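Local coordinates for protein fimbrin (Schizosaccharomyces pombe, PDB 1RT8) that binds and cross-links actin filaments through four calponin-homology domains and contributes to cell polarity, cytokinesis, mating and spore formation, at residues L154-F157 with L158-P161; R168-N171 with Y172-A176; V124-I127 with I128-G131. One frame throughout, in Å; residues are numbered along the deposited sequence.

Interaction 1. Residues L154-F157 with L158-P161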
ATOM      1  N   LEU A 154      -6.908 -15.158  12.233  1.00 50.75           N
ATOM      2  CA  LEU A 154      -5.825 -15.285  11.262  1.00 50.53           C
ATOM      3  C   LEU A 154      -5.966 -14.245  10.154  1.00 50.04           C
ATOM      4  O   LEU A 154      -4.973 -13.713   9.658  1.00 49.41           O
ATOM      5  CB  LEU A 154      -5.822 -16.686  10.648  1.00 50.07           C
ATOM      6  CG  LEU A 154      -4.787 -16.952   9.550  1.00 49.79           C
ATOM      7  CD1 LEU A 154      -3.381 -16.658  10.063  1.00 48.61           C
ATOM      8  CD2 LEU A 154      -4.901 -18.397   9.099  1.00 48.56           C
ATOM      9  N   ASP A 155      -7.207 -13.963   9.770  1.00 49.34           N
ATOM     10  CA  ASP A 155      -7.478 -12.989   8.719  1.00 49.51           C
ATOM     11  C   ASP A 155      -6.977 -11.602   9.112  1.00 48.68           C
ATOM     12  O   ASP A 155      -6.559 -10.816   8.259  1.00 47.41           O
ATOM     13  CB  ASP A 155      -8.980 -12.949   8.414  1.00 50.14           C
ATOM     14  CG  ASP A 155      -9.330 -11.946   7.327  1.00 52.05           C
ATOM     15  OD1 ASP A 155      -9.639 -10.783   7.669  1.00 50.47           O
ATOM     16  OD2 ASP A 155      -9.283 -12.321   6.132  1.00 53.44           O
ATOM     17  N   GLN A 156      -7.015 -11.314  10.408  1.00 47.06           N
ATOM     18  CA  GLN A 156      -6.554 -10.032  10.926  1.00 46.26           C
ATOM     19  C   GLN A 156      -5.031 -10.045  10.972  1.00 44.57           C
ATOM     20  O   GLN A 156      -4.374  -9.068  10.615  1.00 43.57           O
ATOM     21  CB  GLN A 156      -7.109  -9.812  12.335  1.00 47.66           C
ATOM     22  CG  GLN A 156      -8.603 -10.055  12.445  1.00 48.04           C
ATOM     23  CD  GLN A 156      -9.103  -9.972  13.872  1.00 47.88           C
ATOM     24  OE1 GLN A 156      -8.538 -10.585  14.779  1.00 47.99           O
ATOM     25  NE2 GLN A 156     -10.177  -9.220  14.078  1.00 47.63           N
ATOM     26  N   PHE A 157      -4.481 -11.171  11.415  1.00 44.11           N
ATOM     27  CA  PHE A 157      -3.039 -11.338  11.518  1.00 43.12           C
ATOM     28  C   PHE A 157      -2.355 -11.076  10.174  1.00 42.37           C
ATOM     29  O   PHE A 157      -1.353 -10.364  10.107  1.00 42.18           O
ATOM     30  CB  PHE A 157      -2.716 -12.756  11.988  1.00 43.76           C
ATOM     31  CG  PHE A 157      -1.251 -13.002  12.205  1.00 46.12           C
ATOM     32  CD1 PHE A 157      -0.583 -12.402  13.267  1.00 45.76           C
ATOM     33  CD2 PHE A 157      -0.531 -13.821  11.341  1.00 46.25           C
ATOM     34  CE1 PHE A 157       0.780 -12.612  13.465  1.00 46.60           C
ATOM     35  CE2 PHE A 157       0.835 -14.039  11.532  1.00 46.84           C
ATOM     36  CZ  PHE A 157       1.491 -13.432  12.597  1.00 47.08           C
ATOM     37  N   LEU A 158      -2.914 -11.643   9.107  1.00 41.31           N
ATOM     38  CA  LEU A 158      -2.351 -11.492   7.769  1.00 41.44           C
ATOM     39  C   LEU A 158      -2.490 -10.108   7.149  1.00 42.36           C
ATOM     40  O   LEU A 158      -2.041  -9.887   6.025  1.00 42.58           O
ATOM     41  CB  LEU A 158      -2.945 -12.545   6.825  1.00 40.39           C
ATOM     42  CG  LEU A 158      -2.494 -13.986   7.080  1.00 40.40           C
ATOM     43  CD1 LEU A 158      -3.132 -14.914   6.057  1.00 41.22           C
ATOM     44  CD2 LEU A 158      -0.975 -14.073   7.012  1.00 39.60           C
ATOM     45  N   ARG A 159      -3.112  -9.177   7.868  1.00 43.57           N
ATOM     46  CA  ARG A 159      -3.252  -7.815   7.367  1.00 44.38           C
ATOM     47  C   ARG A 159      -2.387  -6.859   8.174  1.00 42.50           C
ATOM     48  O   ARG A 159      -2.398  -5.651   7.949  1.00 42.18           O
ATOM     49  CB  ARG A 159      -4.717  -7.372   7.387  1.00 46.97           C
ATOM     50  CG  ARG A 159      -5.505  -7.994   6.251  1.00 51.51           C
ATOM     51  CD  ARG A 159      -6.945  -7.551   6.233  1.00 55.73           C
ATOM     52  NE  ARG A 159      -7.660  -7.961   7.433  1.00 58.28           N
ATOM     53  CZ  ARG A 159      -8.985  -7.974   7.533  1.00 60.31           C
ATOM     54  NH1 ARG A 159      -9.725  -7.603   6.495  1.00 60.63           N
ATOM     55  NH2 ARG A 159      -9.565  -8.357   8.665  1.00 60.11           N
ATOM     56  N   LEU A 160      -1.631  -7.418   9.114  1.00 41.76           N
ATOM     57  CA  LEU A 160      -0.736  -6.634   9.950  1.00 38.65           C
ATOM     58  C   LEU A 160       0.483  -6.257   9.121  1.00 38.36           C
ATOM     59  O   LEU A 160       0.742  -6.857   8.078  1.00 35.22           O
ATOM     60  CB  LEU A 160      -0.286  -7.457  11.154  1.00 39.60           C
ATOM     61  CG  LEU A 160      -1.349  -7.868  12.167  1.00 39.06           C
ATOM     62  CD1 LEU A 160      -0.719  -8.789  13.201  1.00 41.13           C
ATOM     63  CD2 LEU A 160      -1.926  -6.628  12.829  1.00 40.77           C
ATOM     64  N   PRO A 161       1.247  -5.248   9.566  1.00 38.51           N
ATOM     65  CA  PRO A 161       2.429  -4.880   8.781  1.00 37.81           C
ATOM     66  C   PRO A 161       3.487  -5.980   8.929  1.00 38.05           C
ATOM     67  O   PRO A 161       3.430  -6.770   9.871  1.00 36.66           O
ATOM     68  CB  PRO A 161       2.853  -3.552   9.399  1.00 38.75           C
ATOM     69  CG  PRO A 161       2.420  -3.697  10.842  1.00 40.19           C
ATOM     70  CD  PRO A 161       1.061  -4.347  10.718  1.00 38.70           C
TER
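Phe157 and Leu160 are the two ends of a type I beta turn that finishes the short helix 154-157 and hands the chain on to helix 162-176, within the first actin-binding region. The turn is closed by Leu160 N giving its hydrogen to Phe157 O at 3.1 Å. Inside the turn, Leu158 N still makes a helical bond to Leu154 O (3.0 Å), whereas Arg159 N reaches back only three residues, to Gln156 O. The pattern thus passes from i to i-4 bonding to i to i-3 bonding as the helix gives way to the turn. Arg159 also gives its carbonyl O to a hydrogen bond with His304.

Leu158 sends its side chain back along the helix, and its CG lies 4.1 Å from Leu154 CD1. Its other branch meets the phenyl ring more loosely, Leu158 CD2 to Phe157 CD2 at 4.4 Å, and the side chain also packs on Ile136. Arg159 turns back too: its CG stands beside the backbone N (chi1 -76°) and the chain bends at chi3, which brings the guanidinium next to Asp155. The ion pair is a matter of charge rather than of a directed bond, because Asp155 OD1 lies over a face of the guanidinium and the two flat groups are turned 75° apart. The position of Asp155 OD1 is less sure, since the model sets it too close to the arginine. With an alanine in place of Arg159, the carboxylate of Asp155 would probably lose its nearby positive charge and be freer to turn.

On the apolar side, Phe157 and Leu160 both pack on Ile165 and Arg168 of helix 162-176. The two side chains cross at about a right angle, with Phe157 CD1 3.6 Å from Leu160 CD1.

Interaction 2. Residues R168-N171 with Y172-A176; sequences RWFN and YHLKA
Trp169 NE1 and His173 NE2, set one turn apart on helix 162-176, both hydrogen-bond to Pro263 O, which is thus gripped by two rings. The two nitrogens stand 3.3 Å from one another, Trp169 NE1 to His173 NE2, yet they are not bonded together; they converge on the shared carbonyl. Between the rings the arrangement is a T-shaped stack in which the edge of the imidazole meets a face of the indole, with planes 83° apart and the centroid of the five-membered ring of Trp169 lying 4.7 Å from that of His173. His173 CD2 sits over that face toward its rim, 3.6 Å from Trp169 NE1. The torsions bring the rings together along the helix: Trp169 has CG anti to its nitrogen (chi1 176°), leaning toward the following turn, while His173 has CG beside its own nitrogen (chi1 -72°), leaning back.

The same pairing of leanings brings Phe170 and Leu174 together, Phe170 CE2 to Leu174 CD1 at 3.6 Å, with Leu174 CD2 at the edge of the phenyl ring. Regular helical bonds run beneath, the shortest from Tyr172 N to Arg168 O at 2.8 Å. Phe170 O takes Leu174 N and, weakly, His173 N.

Asn171 turns its amide oxygen to the chain at Thr182 and Val183, which both hydrogen-bond to it. Phe170, His173 and Leu174 pack against helix 194-203 in the second calponin-homology domain, and Trp169 meets Phe259 of helix 248-261 edge to face.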
ATOM      1  N   ARG A 168       6.426 -12.141  15.787  1.00 37.89           N
ATOM      2  CA  ARG A 168       5.743 -13.249  16.444  1.00 38.91           C
ATOM      3  C   ARG A 168       6.371 -14.565  15.973  1.00 37.29           C
ATOM      4  O   ARG A 168       6.586 -15.489  16.757  1.00 37.55           O
ATOM      5  CB  ARG A 168       4.248 -13.241  16.094  1.00 42.14           C
ATOM      6  CG  ARG A 168       3.505 -11.963  16.478  1.00 47.25           C
ATOM      7  CD  ARG A 168       1.971 -12.160  16.360  1.00 52.55           C
ATOM      8  NE  ARG A 168       1.223 -10.951  16.714  1.00 55.51           N
ATOM      9  CZ  ARG A 168      -0.097 -10.812  16.601  1.00 56.99           C
ATOM     10  NH1 ARG A 168      -0.840 -11.807  16.140  1.00 57.72           N
ATOM     11  NH2 ARG A 168      -0.680  -9.667  16.952  1.00 57.21           N
ATOM     12  N   TRP A 169       6.660 -14.637  14.681  1.00 36.65           N
ATOM     13  CA  TRP A 169       7.266 -15.823  14.078  1.00 36.16           C
ATOM     14  C   TRP A 169       8.655 -16.081  14.664  1.00 36.65           C
ATOM     15  O   TRP A 169       8.937 -17.162  15.182  1.00 36.74           O
ATOM     16  CB  TRP A 169       7.382 -15.622  12.568  1.00 33.87           C
ATOM     17  CG  TRP A 169       8.086 -16.730  11.847  1.00 33.95           C
ATOM     18  CD1 TRP A 169       7.583 -17.966  11.542  1.00 33.86           C
ATOM     19  CD2 TRP A 169       9.416 -16.694  11.311  1.00 34.77           C
ATOM     20  NE1 TRP A 169       8.515 -18.696  10.845  1.00 32.96           N
ATOM     21  CE2 TRP A 169       9.649 -17.941  10.688  1.00 33.01           C
ATOM     22  CE3 TRP A 169      10.434 -15.729  11.297  1.00 33.30           C
ATOM     23  CZ2 TRP A 169      10.858 -18.248  10.057  1.00 34.14           C
ATOM     24  CZ3 TRP A 169      11.639 -16.035  10.670  1.00 33.58           C
ATOM     25  CH2 TRP A 169      11.838 -17.286  10.058  1.00 33.98           C
ATOM     26  N   PHE A 170       9.518 -15.076  14.558  1.00 35.29           N
ATOM     27  CA  PHE A 170      10.879 -15.149  15.068  1.00 35.19           C
ATOM     28  C   PHE A 170      10.835 -15.656  16.510  1.00 35.13           C
ATOM     29  O   PHE A 170      11.517 -16.621  16.858  1.00 33.78           O
ATOM     30  CB  PHE A 170      11.511 -13.745  14.993  1.00 35.06           C
ATOM     31  CG  PHE A 170      13.012 -13.726  15.105  1.00 34.22           C
ATOM     32  CD1 PHE A 170      13.748 -12.754  14.431  1.00 34.77           C
ATOM     33  CD2 PHE A 170      13.691 -14.655  15.884  1.00 33.86           C
ATOM     34  CE1 PHE A 170      15.132 -12.707  14.528  1.00 34.99           C
ATOM     35  CE2 PHE A 170      15.077 -14.617  15.991  1.00 34.53           C
ATOM     36  CZ  PHE A 170      15.802 -13.641  15.311  1.00 34.80           C
ATOM     37  N   ASN A 171      10.008 -15.022  17.340  1.00 34.27           N
ATOM     38  CA  ASN A 171       9.897 -15.416  18.741  1.00 35.60           C
ATOM     39  C   ASN A 171       9.307 -16.804  18.949  1.00 36.93           C
ATOM     40  O   ASN A 171       9.680 -17.504  19.887  1.00 38.26           O
ATOM     41  CB  ASN A 171       9.090 -14.387  19.528  1.00 32.53           C
ATOM     42  CG  ASN A 171       9.864 -13.114  19.763  1.00 33.90           C
ATOM     43  OD1 ASN A 171      11.014 -13.148  20.216  1.00 33.18           O
ATOM     44  ND2 ASN A 171       9.247 -11.978  19.463  1.00 31.92           N
ATOM     45  N   TYR A 172       8.381 -17.199  18.086  1.00 38.32           N
ATOM     46  CA  TYR A 172       7.790 -18.525  18.192  1.00 40.60           C
ATOM     47  C   TYR A 172       8.917 -19.558  18.178  1.00 39.66           C
ATOM     48  O   TYR A 172       8.884 -20.535  18.922  1.00 40.27           O
ATOM     49  CB  TYR A 172       6.846 -18.780  17.016  1.00 41.65           C
ATOM     50  CG  TYR A 172       6.459 -20.233  16.848  1.00 43.51           C
ATOM     51  CD1 TYR A 172       5.502 -20.826  17.678  1.00 43.69           C
ATOM     52  CD2 TYR A 172       7.052 -21.017  15.858  1.00 43.02           C
ATOM     53  CE1 TYR A 172       5.145 -22.169  17.519  1.00 45.71           C
ATOM     54  CE2 TYR A 172       6.706 -22.354  15.692  1.00 45.75           C
ATOM     55  CZ  TYR A 172       5.752 -22.925  16.521  1.00 45.62           C
ATOM     56  OH  TYR A 172       5.407 -24.247  16.339  1.00 48.30           O
ATOM     57  N   HIS A 173       9.920 -19.330  17.334  1.00 38.67           N
ATOM     58  CA  HIS A 173      11.049 -20.245  17.232  1.00 37.38           C
ATOM     59  C   HIS A 173      12.046 -20.125  18.387  1.00 37.98           C
ATOM     60  O   HIS A 173      12.498 -21.137  18.920  1.00 38.01           O
ATOM     61  CB  HIS A 173      11.766 -20.043  15.901  1.00 37.14           C
ATOM     62  CG  HIS A 173      10.997 -20.553  14.725  1.00 37.06           C
ATOM     63  ND1 HIS A 173      10.714 -21.890  14.549  1.00 36.43           N
ATOM     64  CD2 HIS A 173      10.418 -19.903  13.690  1.00 36.66           C
ATOM     65  CE1 HIS A 173       9.991 -22.042  13.453  1.00 37.97           C
ATOM     66  NE2 HIS A 173       9.797 -20.851  12.914  1.00 35.72           N
ATOM     67  N   LEU A 174      12.400 -18.901  18.773  1.00 36.61           N
ATOM     68  CA  LEU A 174      13.336 -18.728  19.879  1.00 36.41           C
ATOM     69  C   LEU A 174      12.754 -19.397  21.117  1.00 37.92           C
ATOM     70  O   LEU A 174      13.481 -19.990  21.917  1.00 37.69           O
ATOM     71  CB  LEU A 174      13.574 -17.249  20.168  1.00 33.83           C
ATOM     72  CG  LEU A 174      14.294 -16.474  19.066  1.00 34.39           C
ATOM     73  CD1 LEU A 174      14.498 -15.035  19.518  1.00 30.60           C
ATOM     74  CD2 LEU A 174      15.634 -17.141  18.750  1.00 32.63           C
ATOM     75  N   LYS A 175      11.436 -19.311  21.270  1.00 39.09           N
ATOM     76  CA  LYS A 175      10.790 -19.919  22.419  1.00 39.98           C
ATOM     77  C   LYS A 175      10.886 -21.435  22.318  1.00 38.86           C
ATOM     78  O   LYS A 175      11.101 -22.115  23.321  1.00 37.85           O
ATOM     79  CB  LYS A 175       9.323 -19.502  22.513  1.00 42.40           C
ATOM     80  CG  LYS A 175       8.627 -20.091  23.734  1.00 46.29           C
ATOM     81  CD  LYS A 175       7.167 -19.685  23.809  1.00 49.20           C
ATOM     82  CE  LYS A 175       6.488 -20.340  25.008  1.00 49.22           C
ATOM     83  NZ  LYS A 175       5.068 -19.910  25.139  1.00 50.67           N
ATOM     84  N   ALA A 176      10.739 -21.955  21.104  1.00 37.68           N
ATOM     85  CA  ALA A 176      10.818 -23.394  20.880  1.00 39.10           C
ATOM     86  C   ALA A 176      12.240 -23.873  21.116  1.00 39.39           C
ATOM     87  O   ALA A 176      12.457 -25.001  21.559  1.00 39.86           O
ATOM     88  CB  ALA A 176      10.392 -23.737  19.465  1.00 37.59           C
TER

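Interaction 3. Residues V124-I127 with I128-G131. With SO4 (sulfate ion), chain C.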
ATOM      1  N   VAL A 124      11.832   3.838  -2.625  1.00 25.68           N
ATOM      2  CA  VAL A 124      12.323   2.522  -3.017  1.00 25.96           C
ATOM      3  C   VAL A 124      12.143   1.540  -1.866  1.00 25.23           C
ATOM      4  O   VAL A 124      11.646   0.422  -2.052  1.00 23.85           O
ATOM      5  CB  VAL A 124      13.822   2.581  -3.423  1.00 27.34           C
ATOM      6  CG1 VAL A 124      14.462   1.188  -3.328  1.00 26.71           C
ATOM      7  CG2 VAL A 124      13.931   3.092  -4.851  1.00 27.52           C
ATOM      8  N   TRP A 125      12.540   1.963  -0.670  1.00 25.02           N
ATOM      9  CA  TRP A 125      12.414   1.112   0.504  1.00 25.70           C
ATOM     10  C   TRP A 125      10.946   0.788   0.791  1.00 25.71           C
ATOM     11  O   TRP A 125      10.608  -0.371   1.076  1.00 25.49           O
ATOM     12  CB  TRP A 125      13.068   1.780   1.727  1.00 26.64           C
ATOM     13  CG  TRP A 125      12.689   1.133   3.024  1.00 26.89           C
ATOM     14  CD1 TRP A 125      12.061   1.726   4.076  1.00 27.22           C
ATOM     15  CD2 TRP A 125      12.844  -0.251   3.378  1.00 26.58           C
ATOM     16  NE1 TRP A 125      11.807   0.801   5.063  1.00 27.36           N
ATOM     17  CE2 TRP A 125      12.276  -0.422   4.659  1.00 26.89           C
ATOM     18  CE3 TRP A 125      13.401  -1.361   2.733  1.00 26.21           C
ATOM     19  CZ2 TRP A 125      12.249  -1.659   5.308  1.00 24.50           C
ATOM     20  CZ3 TRP A 125      13.374  -2.596   3.382  1.00 24.41           C
ATOM     21  CH2 TRP A 125      12.799  -2.730   4.656  1.00 25.83           C
ATOM     22  N   GLN A 126      10.068   1.786   0.699  1.00 22.91           N
ATOM     23  CA  GLN A 126       8.658   1.521   0.966  1.00 24.00           C
ATOM     24  C   GLN A 126       8.123   0.474  -0.005  1.00 24.77           C
ATOM     25  O   GLN A 126       7.371  -0.426   0.393  1.00 23.10           O
ATOM     26  CB  GLN A 126       7.821   2.803   0.863  1.00 27.97           C
ATOM     27  CG  GLN A 126       8.080   3.830   1.973  1.00 30.12           C
ATOM     28  CD  GLN A 126       7.790   3.287   3.373  1.00 33.58           C
ATOM     29  OE1 GLN A 126       6.749   2.665   3.615  1.00 33.04           O
ATOM     30  NE2 GLN A 126       8.710   3.530   4.304  1.00 34.07           N
ATOM     31  N   ILE A 127       8.511   0.586  -1.277  1.00 23.89           N
ATOM     32  CA  ILE A 127       8.062  -0.381  -2.283  1.00 24.91           C
ATOM     33  C   ILE A 127       8.612  -1.782  -1.977  1.00 24.17           C
ATOM     34  O   ILE A 127       7.861  -2.762  -2.009  1.00 24.10           O
ATOM     35  CB  ILE A 127       8.476   0.051  -3.716  1.00 26.07           C
ATOM     36  CG1 ILE A 127       7.793   1.381  -4.066  1.00 25.20           C
ATOM     37  CG2 ILE A 127       8.050  -1.001  -4.738  1.00 25.86           C
ATOM     38  CD1 ILE A 127       8.141   1.923  -5.445  1.00 25.82           C
ATOM     39  N   ILE A 128       9.906  -1.869  -1.665  1.00 23.85           N
ATOM     40  CA  ILE A 128      10.549  -3.147  -1.345  1.00 24.85           C
ATOM     41  C   ILE A 128       9.926  -3.775  -0.107  1.00 26.66           C
ATOM     42  O   ILE A 128       9.676  -4.984  -0.069  1.00 26.64           O
ATOM     43  CB  ILE A 128      12.062  -2.986  -1.081  1.00 25.59           C
ATOM     44  CG1 ILE A 128      12.800  -2.676  -2.386  1.00 24.80           C
ATOM     45  CG2 ILE A 128      12.625  -4.270  -0.457  1.00 27.99           C
ATOM     46  CD1 ILE A 128      14.286  -2.466  -2.199  1.00 26.08           C
ATOM     47  N   ARG A 129       9.691  -2.948   0.910  1.00 26.71           N
ATOM     48  CA  ARG A 129       9.091  -3.407   2.157  1.00 26.76           C
ATOM     49  C   ARG A 129       7.691  -3.955   1.931  1.00 27.03           C
ATOM     50  O   ARG A 129       7.333  -4.986   2.488  1.00 28.15           O
ATOM     51  CB  ARG A 129       9.051  -2.260   3.171  1.00 26.03           C
ATOM     52  CG  ARG A 129       8.231  -2.536   4.429  1.00 26.82           C
ATOM     53  CD  ARG A 129       8.426  -1.418   5.452  1.00 26.92           C
ATOM     54  NE  ARG A 129       7.613  -1.594   6.650  1.00 28.59           N
ATOM     55  CZ  ARG A 129       6.292  -1.453   6.684  1.00 32.12           C
ATOM     56  NH1 ARG A 129       5.627  -1.132   5.580  1.00 33.89           N
ATOM     57  NH2 ARG A 129       5.634  -1.622   7.824  1.00 31.52           N
ATOM     58  N   ARG A 130       6.901  -3.267   1.110  1.00 27.42           N
ATOM     59  CA  ARG A 130       5.545  -3.705   0.823  1.00 27.24           C
ATOM     60  C   ARG A 130       5.515  -5.080   0.150  1.00 28.77           C
ATOM     61  O   ARG A 130       4.562  -5.835   0.320  1.00 28.21           O
ATOM     62  CB  ARG A 130       4.833  -2.675  -0.065  1.00 28.71           C
ATOM     63  CG  ARG A 130       3.457  -3.118  -0.596  1.00 30.01           C
ATOM     64  CD  ARG A 130       2.479  -3.411   0.535  1.00 34.49           C
ATOM     65  NE  ARG A 130       1.193  -3.912   0.043  1.00 37.11           N
ATOM     66  CZ  ARG A 130       1.009  -5.110  -0.512  1.00 38.40           C
ATOM     67  NH1 ARG A 130       2.025  -5.955  -0.654  1.00 38.84           N
ATOM     68  NH2 ARG A 130      -0.198  -5.461  -0.940  1.00 39.27           N
ATOM     69  N   GLY A 131       6.563  -5.410  -0.595  1.00 28.56           N
ATOM     70  CA  GLY A 131       6.599  -6.690  -1.285  1.00 31.35           C
ATOM     71  C   GLY A 131       7.206  -7.865  -0.533  1.00 33.50           C
ATOM     72  O   GLY A 131       6.988  -9.016  -0.906  1.00 32.41           O
TER
HETATM   73  S   SO4 C9002       2.080  -0.005   7.878  1.00 86.97           S
HETATM   74  O1  SO4 C9002       3.466   0.322   7.105  1.00 87.19           O
HETATM   75  O2  SO4 C9002       1.746  -1.356   7.470  1.00 86.98           O
HETATM   76  O3  SO4 C9002       2.245   0.119   9.168  1.00 86.54           O
HETATM   77  O4  SO4 C9002       1.154   0.918   7.276  1.00 87.38           O
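The indole of Trp125 carries Arg129 on one face: Arg129 CB sits 3.9 Å from the centroid of the six-membered ring, only 12° off the ring normal, a CH-pi contact. The same indole has a cation-pi contact with Lys249. Farther out, Arg129 CD comes within 3.8 Å of Trp125 CZ2, because the arginine runs extended from CG to NE past the ring. Its guanidinium does not stack on the indole; the two planes are 67° apart. A sulfate ion, probably from the crystallisation liquor, lies beyond, where Arg129 NH1 and Arg129 NH2 each make a weak hydrogen bond of 3.0 Å to sulfate O1, while sulfate O2 lies at the edge of the guanidinium. Arg129 NH2 also forms a salt bridge with Glu163.

On another side of helix 117-131, Val124 and Ile128 lie side by side, Val124 CG1 3.8 Å from Ile128 CD1, and both pack on Phe17 of helix 11-25.

Arg129 is thus divided in its chemistry: its methylenes use the aromatic surface, and its charged end is shared between a carboxylate and an anion that it grips through two weak bonds.

In the fold
Along the chain the order is interaction 3, then 1, then 2. Interaction 1 is a surface contact, with none of its residues buried, and leans on charge and turn bonds; interactions 2 and 3 each have a buried side, aromatic and aliphatic, within a longer helix. The latter two lie in the second and first calponin-homology domains respectively, their centres about 25 Å apart, and do not touch. Residues 154-161 bridge them: Leu160 CD1 meets Arg168 NH2 at 3.9 Å, and Pro161 CB meets Arg129 NH2 at 3.7 Å. A tryptophan ring face is used in both helices, by an imidazole edge in interaction 2 and by arginine methylenes in interaction 3.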